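Local atomic coordinates of alcohol dehydrogenase YqhD (Escherichia coli, PDB entry 4QGS), a protein that reduces a broad range of short-chain aldehydes to the corresponding alcohols with NADPH as cofactor and one catalytic zinc ion per subunit. Residues 276-279 / 280-284; 289-292 / 293-296; 303-306 / 307-310; 368-371 / 372-376; 386-389 / 390-394. All coordinates share one frame; numbering follows the deposited sequence. Where two conformers were deposited one is given.

Interaction 1 of 5, residues 276-279 / 280-284; sequences ATHM and LGHEL. With ZN (zinc ion), chain B.
His282 N donates to His278 O at 2.9 Å, one of three successive i to i+4 bonds on this turn. Leu280 N binds Ala276 O at 2.9 Å with a nearly straight N-H (169°), and Gly281 N reaches Thr277 O at 2.8 Å. The carbonyl of Met279 is served differently: water 1 donates to Met279 O (2.7 Å) and also to Glu283 OE2 (2.9 Å), tying the acid to the backbone one turn earlier. Glu283 OE2 is also hydrogen-bonded to His374 ND1, just beyond the end of helix 364-373, and Leu280 O accepts from Tyr394 OH of helix 387-396. The turn belongs to helix 276-288 in the helical C-terminal region of an iron-containing alcohol dehydrogenase, here carrying zinc. His278 leaves it at chi1 -94°, well off the staggered position, and its NE2 binds the zinc ion at 2.1 Å beside Asp205, His209 and His292 and two waters. At the other side of the same ring, ND1 is held by Glu212 OE2, a second-shell bond that fixes the rotation of the imidazole. His282, deposited in two conformers, can in one of them lay a ring face over His278 O while Met279 CE comes obliquely to its CE1 at 3.6 Å; these approaches are correspondingly less certain.

Interaction 2 of 5, residues 289-292 / 293-296; sequences GLDH and AQTL. With ZN (zinc ion), chain B.
Leu290 and Asp291 run extended before the chain turns at His292 into helix 292-306, whose backbone bonds begin with Thr295 N to Asp291 O. At this helix N-terminus one of the two bonds of a capping box is made, Gln294 OE1 accepting from Asp291 N at 2.9 Å; the reciprocal bond from the carboxylate of Asp291, the N-cap residue, is absent. The donor stands above the amide carbonyl plane, 47° out of it, rather than on a lone pair, and the Gln294 amide is stacked nearly parallel to the Asp291 carboxylate, their planes 15° apart. That carboxylate is turned to helix 196-211, where OD1 forms a salt bridge with Arg197 and OD2 a bond with Asn201. Thr295 OG1 donates to His292 O at 2.7 Å, in the carbonyl plane and on a lone pair, while Leu296 N shares the same oxygen. Water 5 joins Thr295 OG1 to His292 ND1, which would steady the ring from the side remote from the metal. His292, CG anti to its N (chi1 178°), extends off the first turn to bind the zinc ion through NE2. Over one face of its ring sits Leu296 CD1, 3.6 Å from His292 NE2 itself, a CH-pi contact on the metal-binding nitrogen.

Interaction 3 of 5, residues 303-306 / 307-310; sequences LWNE and KRDT
Asn305 and Arg308 meet with their flat groups steeply turned, the amide and guanidinium planes standing 74° apart. The guanidinium offers NH2 to Asn305 OD1 at 2.9 Å; the donor lies in the amide's carbonyl plane, while the oxygen sits near the guanidinium edge, only 16° out of that plane. Two torsions explain the approach. Asn305 holds CG trans to its nitrogen, and Arg308, at chi1 61°, wedges CG between its own backbone N and carbonyl carbon, which lays its aliphatic stem across Asn305 O, with Arg308 CD 3.2 Å from that oxygen. The positive charge is met by two acids of helix 330-347, so NH2 bonds both Asn305 and Asp335 while NH1 is paired with Asp331. The setting is the C-terminal end of helix 292-306 in the helical C-terminal part of the fold. Lys307 is the first residue to leave helical torsions. Its N still closes the last regular turn on Leu303 O at 2.8 Å; beyond it the i+4 pattern stops, and Arg308 N makes only a weak i+3 bond to Asn305 O, 3.4 Å long. On another flank, Lys307 CG lies across the end of Leu303, 4.0 Å from its CD2. The lysine chain then bends twice, at chi2 and chi3, and carries NZ away to a salt bridge with Asp384. Glu306, bent at chi2, directs its carboxylate to Arg392 of helix 387-396.

Interaction 4 of 5, residues 368-371 / 372-376; sequences LKKL and EEHGM
Lys370 leaves the helix with CG trans to its carbonyl carbon (chi1 -82°) and bends at chi2, whereas Glu373 keeps CG opposite its own nitrogen (chi1 -178°) and runs on extended; the two chains consequently lie alongside, pointing the same way. Their ends form a salt bridge between Lys370 NZ and Glu373 OE1, whose 3.3 Å makes for a weak hydrogen bond. Water 6 continues the network: it accepts from Lys370 NZ at 3.1 Å and sits in the ring plane of His374, at the NE2 edge. The imidazole itself turns one face onto Lys370 O, 3.0 Å from the ring plane and toward its rim, while ND1 is hydrogen-bonded to Glu283 of helix 276-288. That carbonyl also accepts His374 N in the backbone, so His374 meets this one oxygen twice, with its N-H and with a ring face. These groups crowd the C-terminal end of helix 364-373, which closes in a Schellman motif: Gly375 turns to positive phi (75°), Met376 N reaches back to Leu371 O at 2.8 Å, and Gly375 N binds Glu372 O at 3.1 Å. The reversal brings together the pair that characteristically meets in this motif, here Leu371 and Met376. Their side chains cross at about a right angle, with Leu371 CD2 3.7 Å from Met376 CB. Beyond this touch both side chains pack on helix 276-288, Leu371 against Leu280 and Met376 against Met279, whereas Lys370, Glu373 and His374 line the more exposed flank of the turn.

Interaction 5 of 5, residues 386-389 / 390-394; sequences TLDV and SRRIY
The first turns of helix 387-396, the last helix of the chain, hold this contact, with Thr386 at the N-cap. Thr386 O receives Ser390 N at 2.9 Å and nearly straight, and Arg391 N, Arg392 N and Ile393 N repeat the bond on Leu387 O, Asp388 O and Val389 O. The threonine side chain caps nothing; its OG1 instead donates to Asp388 OD2 at 2.7 Å, on the syn side and 31° out of the carboxylate plane. In Asp388 a chi1 of 56° sets CG between the backbone N and carbonyl carbon, where OD2 can meet the threonine hydroxyl. One turn on, Arg392 runs alongside Asp388, but the salt bridge is long, 4.0 Å from Asp388 OD1 to Arg392 NH1, and the two planes stand 75° apart. The guanidinium passes one face over Val389 CA and sets NH2 3.8 Å from Val389 CG2, on its way to a firmer salt bridge with Glu306 of helix 292-306. On the buried flank, Val389 CG1 approaches Ile393 CD1 at 4.2 Å. With Thr386 OG1 as donor, a positive neighbour and the helix N-terminus close by, Asp388 is probably stabilised in its ionised form, its attraction to the more distant arginine remaining a modest one.

In the fold
Followed from the N terminus, the five contacts lie in series; each closes only a helical turn or a helix end, and none nests in or crosses another. Interaction 1, on helix 276-288, is the hub: it touches all four others. Interactions 2 and 3 mark the start and the end of helix 292-306, their centres about 21 Å apart, so the helix runs from the metal site to the outer part of the fold. Interaction 1 and interaction 2 share the zinc ion and its two waters. Interaction 4 ends helix 364-373 and interaction 5 begins helix 387-396; these two helices pack on each other and on 276-288, and 303-306 joins 390-394 through a salt bridge.

Interaction 1 of 5, residues 276-279 / 280-284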
loop_
_atom_site.group_PDB
_atom_site.type_symbol
_atom_site.label_atom_id
_atom_site.label_comp_id
_atom_site.label_asym_id
_atom_site.label_seq_id
_atom_site.Cartn_x
_atom_site.Cartn_y
_atom_site.Cartn_z
ATOM N N ALA A 276 6.392 -6.700 10.739
ATOM C CA ALA A 276 6.030 -8.066 11.134
ATOM C C ALA A 276 4.522 -8.285 11.046
ATOM O O ALA A 276 4.068 -9.387 10.712
ATOM C CB ALA A 276 6.525 -8.372 12.538
ATOM N N THR A 277 3.746 -7.247 11.351
ATOM C CA THR A 277 2.281 -7.347 11.225
ATOM C C THR A 277 1.895 -7.644 9.774
ATOM O O THR A 277 1.067 -8.529 9.510
ATOM C CB THR A 277 1.578 -6.066 11.718
ATOM O OG1 THR A 277 1.741 -5.956 13.142
ATOM C CG2 THR A 277 0.064 -6.083 11.380
ATOM N N HIS A 278 2.517 -6.935 8.833
ATOM C CA HIS A 278 2.331 -7.229 7.414
ATOM C C HIS A 278 2.760 -8.656 7.038
ATOM O O HIS A 278 2.029 -9.341 6.325
ATOM C CB HIS A 278 3.075 -6.199 6.535
ATOM C CG HIS A 278 2.209 -5.055 6.096
ATOM N ND1 HIS A 278 1.814 -4.046 6.950
ATOM C CD2 HIS A 278 1.618 -4.781 4.903
ATOM C CE1 HIS A 278 1.029 -3.199 6.302
ATOM N NE2 HIS A 278 0.900 -3.621 5.053
ATOM N N MET A 279 3.923 -9.110 7.511
ATOM C CA MET A 279 4.409 -10.431 7.122
ATOM C C MET A 279 3.499 -11.539 7.652
ATOM O O MET A 279 3.189 -12.496 6.922
ATOM C CB MET A 279 5.848 -10.638 7.607
ATOM C CG MET A 279 6.846 -9.666 6.961
ATOM S SD MET A 279 6.844 -9.720 5.155
ATOM C CE MET A 279 5.891 -8.260 4.771
ATOM N N LEU A 280 3.053 -11.401 8.901
ATOM C CA LEU A 280 2.125 -12.380 9.495
ATOM C C LEU A 280 0.770 -12.320 8.808
ATOM O O LEU A 280 0.154 -13.345 8.511
ATOM C CB LEU A 280 1.948 -12.132 10.996
ATOM C CG LEU A 280 3.135 -12.466 11.917
ATOM C CD1 LEU A 280 2.732 -12.324 13.382
ATOM C CD2 LEU A 280 3.627 -13.856 11.647
ATOM N N GLY A 281 0.311 -11.101 8.551
ATOM C CA GLY A 281 -0.949 -10.907 7.865
ATOM C C GLY A 281 -0.972 -11.519 6.478
ATOM O O GLY A 281 -2.005 -12.069 6.054
ATOM N N HIS A 282 0.149 -11.432 5.769
ATOM C CA HIS A 282 0.240 -11.927 4.399
ATOM C C HIS A 282 -0.071 -13.426 4.306
ATOM O O HIS A 282 -0.650 -13.876 3.329
ATOM C CB HIS A 282 1.629 -11.655 3.811
ATOM C CG HIS A 282 1.850 -10.231 3.387
ATOM N ND1 HIS A 282 3.071 -9.776 2.935
ATOM C CD2 HIS A 282 1.016 -9.162 3.349
ATOM C CE1 HIS A 282 2.980 -8.492 2.635
ATOM N NE2 HIS A 282 1.745 -8.094 2.878
ATOM N N GLU A 283 0.335 -14.196 5.314
ATOM C CA GLU A 283 0.043 -15.633 5.315
ATOM C C GLU A 283 -1.448 -15.918 5.502
ATOM O O GLU A 283 -1.949 -16.918 4.985
ATOM C CB GLU A 283 0.852 -16.355 6.399
ATOM C CG GLU A 283 2.360 -16.171 6.289
ATOM C CD GLU A 283 2.972 -16.660 4.987
ATOM O OE1 GLU A 283 2.311 -17.344 4.184
ATOM O OE2 GLU A 283 4.161 -16.358 4.764
ATOM N N LEU A 284 -2.160 -15.046 6.222
ATOM C CA LEU A 284 -3.617 -15.191 6.360
ATOM C C LEU A 284 -4.334 -14.945 5.027
ATOM O O LEU A 284 -5.309 -15.623 4.702
ATOM C CB LEU A 284 -4.164 -14.243 7.441
ATOM C CG LEU A 284 -3.666 -14.560 8.869
ATOM C CD1 LEU A 284 -4.112 -13.475 9.848
ATOM C CD2 LEU A 284 -4.209 -15.935 9.333
HETATM ZN ZN ZN B . -0.318 -2.842 3.457
HETATM O O HOH W 1 4.831 -13.574 5.107
HETATM O O HOH W 2 1.063 -3.589 2.069
HETATM O O HOH W 3 -0.939 -2.078 1.543
#

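Interaction 2 of 5, residues 289-292 / 293-296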
loop_
_atom_site.group_PDB
_atom_site.type_symbol
_atom_site.label_atom_id
_atom_site.label_comp_id
_atom_site.label_asym_id
_atom_site.label_seq_id
_atom_site.Cartn_x
_atom_site.Cartn_y
_atom_site.Cartn_z
ATOM N N GLY A 289 -7.602 -16.256 2.208
ATOM C CA GLY A 289 -8.258 -15.301 1.313
ATOM C C GLY A 289 -8.821 -14.033 1.941
ATOM O O GLY A 289 -9.593 -13.311 1.307
ATOM N N LEU A 290 -8.440 -13.746 3.182
ATOM C CA LEU A 290 -8.900 -12.541 3.849
ATOM C C LEU A 290 -8.347 -11.301 3.141
ATOM O O LEU A 290 -7.270 -11.365 2.572
ATOM C CB LEU A 290 -8.467 -12.527 5.320
ATOM C CG LEU A 290 -8.932 -13.675 6.233
ATOM C CD1 LEU A 290 -8.599 -13.336 7.684
ATOM C CD2 LEU A 290 -10.403 -13.975 6.094
ATOM N N ASP A 291 -9.102 -10.199 3.150
ATOM C CA ASP A 291 -8.596 -8.928 2.616
ATOM C C ASP A 291 -7.299 -8.558 3.316
ATOM O O ASP A 291 -7.157 -8.813 4.512
ATOM C CB ASP A 291 -9.594 -7.773 2.812
ATOM C CG ASP A 291 -10.874 -7.945 2.024
ATOM O OD1 ASP A 291 -10.922 -8.820 1.137
ATOM O OD2 ASP A 291 -11.827 -7.179 2.286
ATOM N N HIS A 292 -6.372 -7.934 2.586
ATOM C CA HIS A 292 -5.118 -7.439 3.182
ATOM C C HIS A 292 -5.356 -6.730 4.513
ATOM O O HIS A 292 -4.766 -7.097 5.542
ATOM C CB HIS A 292 -4.412 -6.500 2.197
ATOM C CG HIS A 292 -3.138 -5.888 2.719
ATOM N ND1 HIS A 292 -2.107 -6.636 3.236
ATOM C CD2 HIS A 292 -2.739 -4.593 2.774
ATOM C CE1 HIS A 292 -1.119 -5.825 3.600
ATOM N NE2 HIS A 292 -1.480 -4.583 3.329
ATOM N N ALA A 293 -6.238 -5.741 4.509
ATOM C CA ALA A 293 -6.451 -4.926 5.703
ATOM C C ALA A 293 -7.080 -5.707 6.850
ATOM O O ALA A 293 -6.815 -5.409 8.015
ATOM C CB ALA A 293 -7.314 -3.715 5.373
ATOM N N GLN A 294 -7.920 -6.696 6.528
ATOM C CA GLN A 294 -8.500 -7.542 7.573
ATOM C C GLN A 294 -7.401 -8.298 8.305
ATOM O O GLN A 294 -7.430 -8.417 9.533
ATOM C CB GLN A 294 -9.523 -8.532 6.978
ATOM C CG GLN A 294 -10.740 -7.851 6.398
ATOM C CD GLN A 294 -11.615 -8.802 5.581
ATOM O OE1 GLN A 294 -11.164 -9.867 5.142
ATOM N NE2 GLN A 294 -12.868 -8.408 5.359
ATOM N N THR A 295 -6.413 -8.789 7.566
ATOM C CA THR A 295 -5.342 -9.542 8.221
ATOM C C THR A 295 -4.523 -8.628 9.137
ATOM O O THR A 295 -4.026 -9.072 10.179
ATOM C CB THR A 295 -4.403 -10.224 7.213
ATOM O OG1 THR A 295 -3.584 -9.239 6.562
ATOM C CG2 THR A 295 -5.225 -11.023 6.175
ATOM N N LEU A 296 -4.384 -7.358 8.757
ATOM C CA LEU A 296 -3.638 -6.407 9.588
ATOM C C LEU A 296 -4.390 -6.060 10.868
ATOM O O LEU A 296 -3.785 -5.913 11.936
ATOM C CB LEU A 296 -3.330 -5.115 8.801
ATOM C CG LEU A 296 -2.619 -5.286 7.455
ATOM C CD1 LEU A 296 -2.411 -3.910 6.766
ATOM C CD2 LEU A 296 -1.294 -6.027 7.581
HETATM ZN ZN ZN B . -0.318 -2.842 3.457
HETATM O O HOH W 4 -12.843 -5.548 5.144
HETATM O O HOH W 5 -2.256 -9.481 3.945
HETATM O O HOH W 2 1.063 -3.589 2.069
HETATM O O HOH W 3 -0.939 -2.078 1.543
#

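Interaction 3 of 5, residues 303-306 / 307-310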
loop_
_atom_site.group_PDB
_atom_site.type_symbol
_atom_site.label_atom_id
_atom_site.label_comp_id
_atom_site.label_asym_id
_atom_site.label_seq_id
_atom_site.Cartn_x
_atom_site.Cartn_y
_atom_site.Cartn_z
ATOM N N LEU A 303 -0.069 -8.531 18.124
ATOM C CA LEU A 303 1.382 -8.359 18.040
ATOM C C LEU A 303 1.859 -7.313 19.043
ATOM O O LEU A 303 2.901 -7.490 19.695
ATOM C CB LEU A 303 1.794 -7.975 16.609
ATOM C CG LEU A 303 3.311 -7.890 16.378
ATOM C CD1 LEU A 303 3.722 -8.409 14.995
ATOM C CD2 LEU A 303 3.801 -6.461 16.575
ATOM N N TRP A 304 1.115 -6.216 19.143
ATOM C CA TRP A 304 1.480 -5.146 20.069
ATOM C C TRP A 304 1.501 -5.641 21.516
ATOM O O TRP A 304 2.423 -5.331 22.272
ATOM C CB TRP A 304 0.519 -3.975 19.917
ATOM C CG TRP A 304 0.913 -3.003 18.851
ATOM C CD1 TRP A 304 2.032 -3.025 18.065
ATOM C CD2 TRP A 304 0.169 -1.849 18.463
ATOM N NE1 TRP A 304 2.034 -1.935 17.217
ATOM C CE2 TRP A 304 0.900 -1.202 17.440
ATOM C CE3 TRP A 304 -1.038 -1.299 18.888
ATOM C CZ2 TRP A 304 0.444 -0.030 16.829
ATOM C CZ3 TRP A 304 -1.488 -0.129 18.283
ATOM C CH2 TRP A 304 -0.736 0.500 17.272
ATOM N N ASN A 305 0.511 -6.439 21.906
ATOM C CA ASN A 305 0.519 -6.957 23.269
ATOM C C ASN A 305 1.712 -7.873 23.500
ATOM O O ASN A 305 2.356 -7.824 24.550
ATOM C CB ASN A 305 -0.772 -7.709 23.600
ATOM C CG ASN A 305 -0.703 -8.369 24.962
ATOM O OD1 ASN A 305 -0.622 -7.690 25.990
ATOM N ND2 ASN A 305 -0.697 -9.689 24.978
ATOM N N GLU A 306 2.027 -8.691 22.503
ATOM C CA GLU A 306 3.150 -9.607 22.601
ATOM C C GLU A 306 4.493 -8.865 22.666
ATOM O O GLU A 306 5.421 -9.301 23.344
ATOM C CB GLU A 306 3.134 -10.575 21.416
ATOM C CG GLU A 306 4.349 -11.472 21.326
ATOM C CD GLU A 306 4.428 -12.458 22.473
ATOM O OE1 GLU A 306 3.362 -12.889 22.966
ATOM O OE2 GLU A 306 5.561 -12.782 22.891
ATOM N N LYS A 307 4.583 -7.749 21.956
ATOM C CA LYS A 307 5.828 -7.006 21.856
ATOM C C LYS A 307 5.807 -5.755 22.728
ATOM O O LYS A 307 6.505 -4.770 22.445
ATOM C CB LYS A 307 6.100 -6.632 20.396
ATOM C CG LYS A 307 6.281 -7.817 19.465
ATOM C CD LYS A 307 7.415 -8.738 19.919
ATOM C CE LYS A 307 8.769 -8.025 19.875
ATOM N NZ LYS A 307 9.817 -8.800 20.618
ATOM N N ARG A 308 5.001 -5.778 23.782
ATOM C CA ARG A 308 4.806 -4.573 24.587
ATOM C C ARG A 308 6.078 -4.193 25.343
ATOM O O ARG A 308 6.225 -3.051 25.764
ATOM C CB ARG A 308 3.647 -4.756 25.567
ATOM C CG ARG A 308 3.844 -5.898 26.561
ATOM C CD ARG A 308 2.539 -6.216 27.254
ATOM N NE ARG A 308 2.088 -5.108 28.085
ATOM C CZ ARG A 308 0.847 -4.638 28.102
ATOM N NH1 ARG A 308 0.537 -3.625 28.898
ATOM N NH2 ARG A 308 -0.085 -5.173 27.324
ATOM N N ASP A 309 6.988 -5.149 25.509
ATOM C CA ASP A 309 8.276 -4.866 26.143
ATOM C C ASP A 309 9.174 -4.009 25.248
ATOM O O ASP A 309 9.570 -2.908 25.627
ATOM C CB ASP A 309 8.999 -6.170 26.498
ATOM C CG ASP A 309 8.322 -6.924 27.618
ATOM O OD1 ASP A 309 7.840 -6.275 28.570
ATOM O OD2 ASP A 309 8.254 -8.168 27.532
ATOM N N THR A 310 9.511 -4.516 24.068
ATOM C CA THR A 310 10.426 -3.796 23.193
ATOM C C THR A 310 9.774 -2.542 22.621
ATOM O O THR A 310 10.466 -1.579 22.303
ATOM C CB THR A 310 10.918 -4.665 22.022
ATOM O OG1 THR A 310 9.797 -5.092 21.237
ATOM C CG2 THR A 310 11.660 -5.891 22.526
#

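Interaction 4 of 5, residues 368-371 / 372-376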
loop_
_atom_site.group_PDB
_atom_site.type_symbol
_atom_site.label_atom_id
_atom_site.label_comp_id
_atom_site.label_asym_id
_atom_site.label_seq_id
_atom_site.Cartn_x
_atom_site.Cartn_y
_atom_site.Cartn_z
ATOM N N LEU A 368 2.460 -21.331 10.230
ATOM C CA LEU A 368 3.844 -21.278 10.674
ATOM C C LEU A 368 4.763 -21.997 9.690
ATOM O O LEU A 368 5.885 -21.554 9.460
ATOM C CB LEU A 368 3.981 -21.865 12.081
ATOM C CG LEU A 368 3.215 -21.077 13.147
ATOM C CD1 LEU A 368 3.114 -21.874 14.445
ATOM C CD2 LEU A 368 3.821 -19.696 13.401
ATOM N N LYS A 369 4.276 -23.091 9.101
ATOM C CA LYS A 369 5.023 -23.782 8.047
ATOM C C LYS A 369 5.257 -22.853 6.854
ATOM O O LYS A 369 6.338 -22.819 6.288
ATOM C CB LYS A 369 4.282 -25.048 7.594
ATOM C CG LYS A 369 4.315 -26.176 8.619
ATOM C CD LYS A 369 3.708 -27.465 8.062
ATOM C CE LYS A 369 3.865 -28.633 9.030
ATOM N NZ LYS A 369 3.134 -28.449 10.316
ATOM N N LYS A 370 4.233 -22.092 6.484
ATOM C CA LYS A 370 4.364 -21.144 5.384
ATOM C C LYS A 370 5.333 -20.015 5.706
ATOM O O LYS A 370 6.148 -19.645 4.857
ATOM C CB LYS A 370 3.001 -20.574 5.008
ATOM C CG LYS A 370 2.206 -21.492 4.083
ATOM C CD LYS A 370 2.967 -21.710 2.775
ATOM C CE LYS A 370 2.221 -22.629 1.828
ATOM N NZ LYS A 370 2.934 -22.760 0.518
ATOM N N LEU A 371 5.247 -19.462 6.914
ATOM C CA LEU A 371 6.224 -18.460 7.347
ATOM C C LEU A 371 7.638 -18.989 7.207
ATOM O O LEU A 371 8.522 -18.292 6.703
ATOM C CB LEU A 371 5.997 -18.043 8.798
ATOM C CG LEU A 371 4.879 -17.079 9.174
ATOM C CD1 LEU A 371 4.893 -16.974 10.688
ATOM C CD2 LEU A 371 5.065 -15.694 8.515
ATOM N N GLU A 372 7.855 -20.218 7.663
ATOM C CA GLU A 372 9.190 -20.792 7.605
ATOM C C GLU A 372 9.626 -20.988 6.159
ATOM O O GLU A 372 10.774 -20.700 5.802
ATOM C CB GLU A 372 9.251 -22.111 8.384
ATOM C CG GLU A 372 10.619 -22.783 8.342
ATOM C CD GLU A 372 10.788 -23.853 9.406
ATOM O OE1 GLU A 372 9.774 -24.425 9.846
ATOM O OE2 GLU A 372 11.942 -24.125 9.801
ATOM N N GLU A 373 8.699 -21.455 5.328
ATOM C CA GLU A 373 8.964 -21.665 3.909
ATOM C C GLU A 373 9.355 -20.345 3.229
ATOM O O GLU A 373 10.212 -20.306 2.337
ATOM C CB GLU A 373 7.729 -22.275 3.236
ATOM C CG GLU A 373 7.891 -22.599 1.758
ATOM C CD GLU A 373 6.608 -23.120 1.125
ATOM O OE1 GLU A 373 5.773 -23.721 1.844
ATOM O OE2 GLU A 373 6.436 -22.919 -0.097
ATOM N N HIS A 374 8.728 -19.263 3.677
ATOM C CA HIS A 374 8.928 -17.957 3.070
ATOM C C HIS A 374 10.067 -17.169 3.715
ATOM O O HIS A 374 10.294 -16.008 3.371
ATOM C CB HIS A 374 7.630 -17.162 3.138
ATOM C CG HIS A 374 6.509 -17.786 2.369
ATOM N ND1 HIS A 374 5.185 -17.550 2.663
ATOM C CD2 HIS A 374 6.517 -18.623 1.306
ATOM C CE1 HIS A 374 4.420 -18.229 1.820
ATOM N NE2 HIS A 374 5.204 -18.887 0.986
ATOM N N GLY A 375 10.780 -17.805 4.641
ATOM C CA GLY A 375 11.946 -17.203 5.270
ATOM C C GLY A 375 11.616 -16.138 6.294
ATOM O O GLY A 375 12.470 -15.337 6.663
ATOM N N MET A 376 10.368 -16.131 6.759
ATOM C CA MET A 376 9.905 -15.118 7.698
ATOM C C MET A 376 10.060 -15.587 9.148
ATOM O O MET A 376 9.068 -15.714 9.847
ATOM C CB MET A 376 8.433 -14.789 7.413
ATOM C CG MET A 376 8.180 -14.345 5.997
ATOM S SD MET A 376 8.957 -12.749 5.662
ATOM C CE MET A 376 8.535 -12.565 3.927
HETATM O O HOH W 6 4.045 -20.649 -1.492
#

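Interaction 5 of 5, residues 386-389 / 390-394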
loop_
_atom_site.group_PDB
_atom_site.type_symbol
_atom_site.label_atom_id
_atom_site.label_comp_id
_atom_site.label_asym_id
_atom_site.label_seq_id
_atom_site.Cartn_x
_atom_site.Cartn_y
_atom_site.Cartn_z
ATOM N N THR A 386 10.523 -14.819 16.164
ATOM C CA THR A 386 10.793 -16.146 15.630
ATOM C C THR A 386 9.490 -16.946 15.556
ATOM O O THR A 386 8.442 -16.447 15.957
ATOM C CB THR A 386 11.831 -16.873 16.506
ATOM O OG1 THR A 386 11.473 -16.690 17.878
ATOM C CG2 THR A 386 13.215 -16.273 16.290
ATOM N N LEU A 387 9.544 -18.179 15.058
ATOM C CA LEU A 387 8.302 -18.925 14.792
ATOM C C LEU A 387 7.464 -19.152 16.050
ATOM O O LEU A 387 6.244 -19.093 16.003
ATOM C CB LEU A 387 8.611 -20.262 14.127
ATOM C CG LEU A 387 9.147 -20.168 12.698
ATOM C CD1 LEU A 387 9.516 -21.552 12.176
ATOM C CD2 LEU A 387 8.112 -19.484 11.779
ATOM N N ASP A 388 8.121 -19.388 17.178
ATOM C CA ASP A 388 7.401 -19.577 18.433
ATOM C C ASP A 388 6.699 -18.296 18.883
ATOM O O ASP A 388 5.646 -18.361 19.522
ATOM C CB ASP A 388 8.362 -20.069 19.530
ATOM C CG ASP A 388 9.544 -19.140 19.732
ATOM O OD1 ASP A 388 9.696 -18.614 20.852
ATOM O OD2 ASP A 388 10.322 -18.936 18.774
ATOM N N VAL A 389 7.274 -17.139 18.548
ATOM C CA VAL A 389 6.639 -15.857 18.846
ATOM C C VAL A 389 5.451 -15.621 17.908
ATOM O O VAL A 389 4.369 -15.213 18.340
ATOM C CB VAL A 389 7.626 -14.677 18.720
ATOM C CG1 VAL A 389 6.963 -13.385 19.167
ATOM C CG2 VAL A 389 8.898 -14.935 19.559
ATOM N N SER A 390 5.660 -15.880 16.626
ATOM C CA SER A 390 4.561 -15.778 15.656
ATOM C C SER A 390 3.398 -16.694 16.044
ATOM O O SER A 390 2.228 -16.337 15.901
ATOM C CB SER A 390 5.068 -16.108 14.252
ATOM O OG SER A 390 6.057 -15.150 13.869
ATOM N N ARG A 391 3.731 -17.877 16.539
ATOM C CA ARG A 391 2.723 -18.794 17.046
ATOM C C ARG A 391 1.909 -18.147 18.164
ATOM O O ARG A 391 0.691 -18.207 18.151
ATOM C CB ARG A 391 3.380 -20.077 17.550
ATOM C CG ARG A 391 2.379 -21.171 17.918
ATOM C CD ARG A 391 3.099 -22.351 18.545
ATOM N NE ARG A 391 2.241 -23.541 18.555
ATOM C CZ ARG A 391 2.509 -24.614 19.287
ATOM N NH1 ARG A 391 3.597 -24.626 20.060
ATOM N NH2 ARG A 391 1.694 -25.659 19.249
ATOM N N ARG A 392 2.581 -17.517 19.127
ATOM C CA ARG A 392 1.872 -16.883 20.232
ATOM C C ARG A 392 0.981 -15.739 19.758
ATOM O O ARG A 392 -0.097 -15.505 20.304
ATOM C CB ARG A 392 2.864 -16.354 21.275
ATOM C CG ARG A 392 3.482 -17.442 22.128
ATOM C CD ARG A 392 4.022 -16.871 23.437
ATOM N NE ARG A 392 4.987 -15.808 23.201
ATOM C CZ ARG A 392 6.296 -16.000 23.074
ATOM N NH1 ARG A 392 6.803 -17.227 23.168
ATOM N NH2 ARG A 392 7.100 -14.966 22.863
ATOM N N ILE A 393 1.453 -15.010 18.754
ATOM C CA ILE A 393 0.693 -13.893 18.214
ATOM C C ILE A 393 -0.578 -14.369 17.499
ATOM O O ILE A 393 -1.661 -13.857 17.775
ATOM C CB ILE A 393 1.551 -13.052 17.268
ATOM C CG1 ILE A 393 2.673 -12.373 18.054
ATOM C CG2 ILE A 393 0.690 -11.976 16.561
ATOM C CD1 ILE A 393 3.705 -11.731 17.163
ATOM N N TYR A 394 -0.449 -15.347 16.608
ATOM C CA TYR A 394 -1.623 -15.925 15.942
ATOM C C TYR A 394 -2.604 -16.508 16.966
ATOM O O TYR A 394 -3.814 -16.348 16.862
ATOM C CB TYR A 394 -1.217 -17.021 14.969
ATOM C CG TYR A 394 -0.649 -16.587 13.630
ATOM C CD1 TYR A 394 -1.253 -15.591 12.868
ATOM C CD2 TYR A 394 0.481 -17.221 13.115
ATOM C CE1 TYR A 394 -0.727 -15.224 11.618
ATOM C CE2 TYR A 394 1.012 -16.866 11.884
ATOM C CZ TYR A 394 0.404 -15.869 11.138
ATOM O OH TYR A 394 0.957 -15.549 9.919
#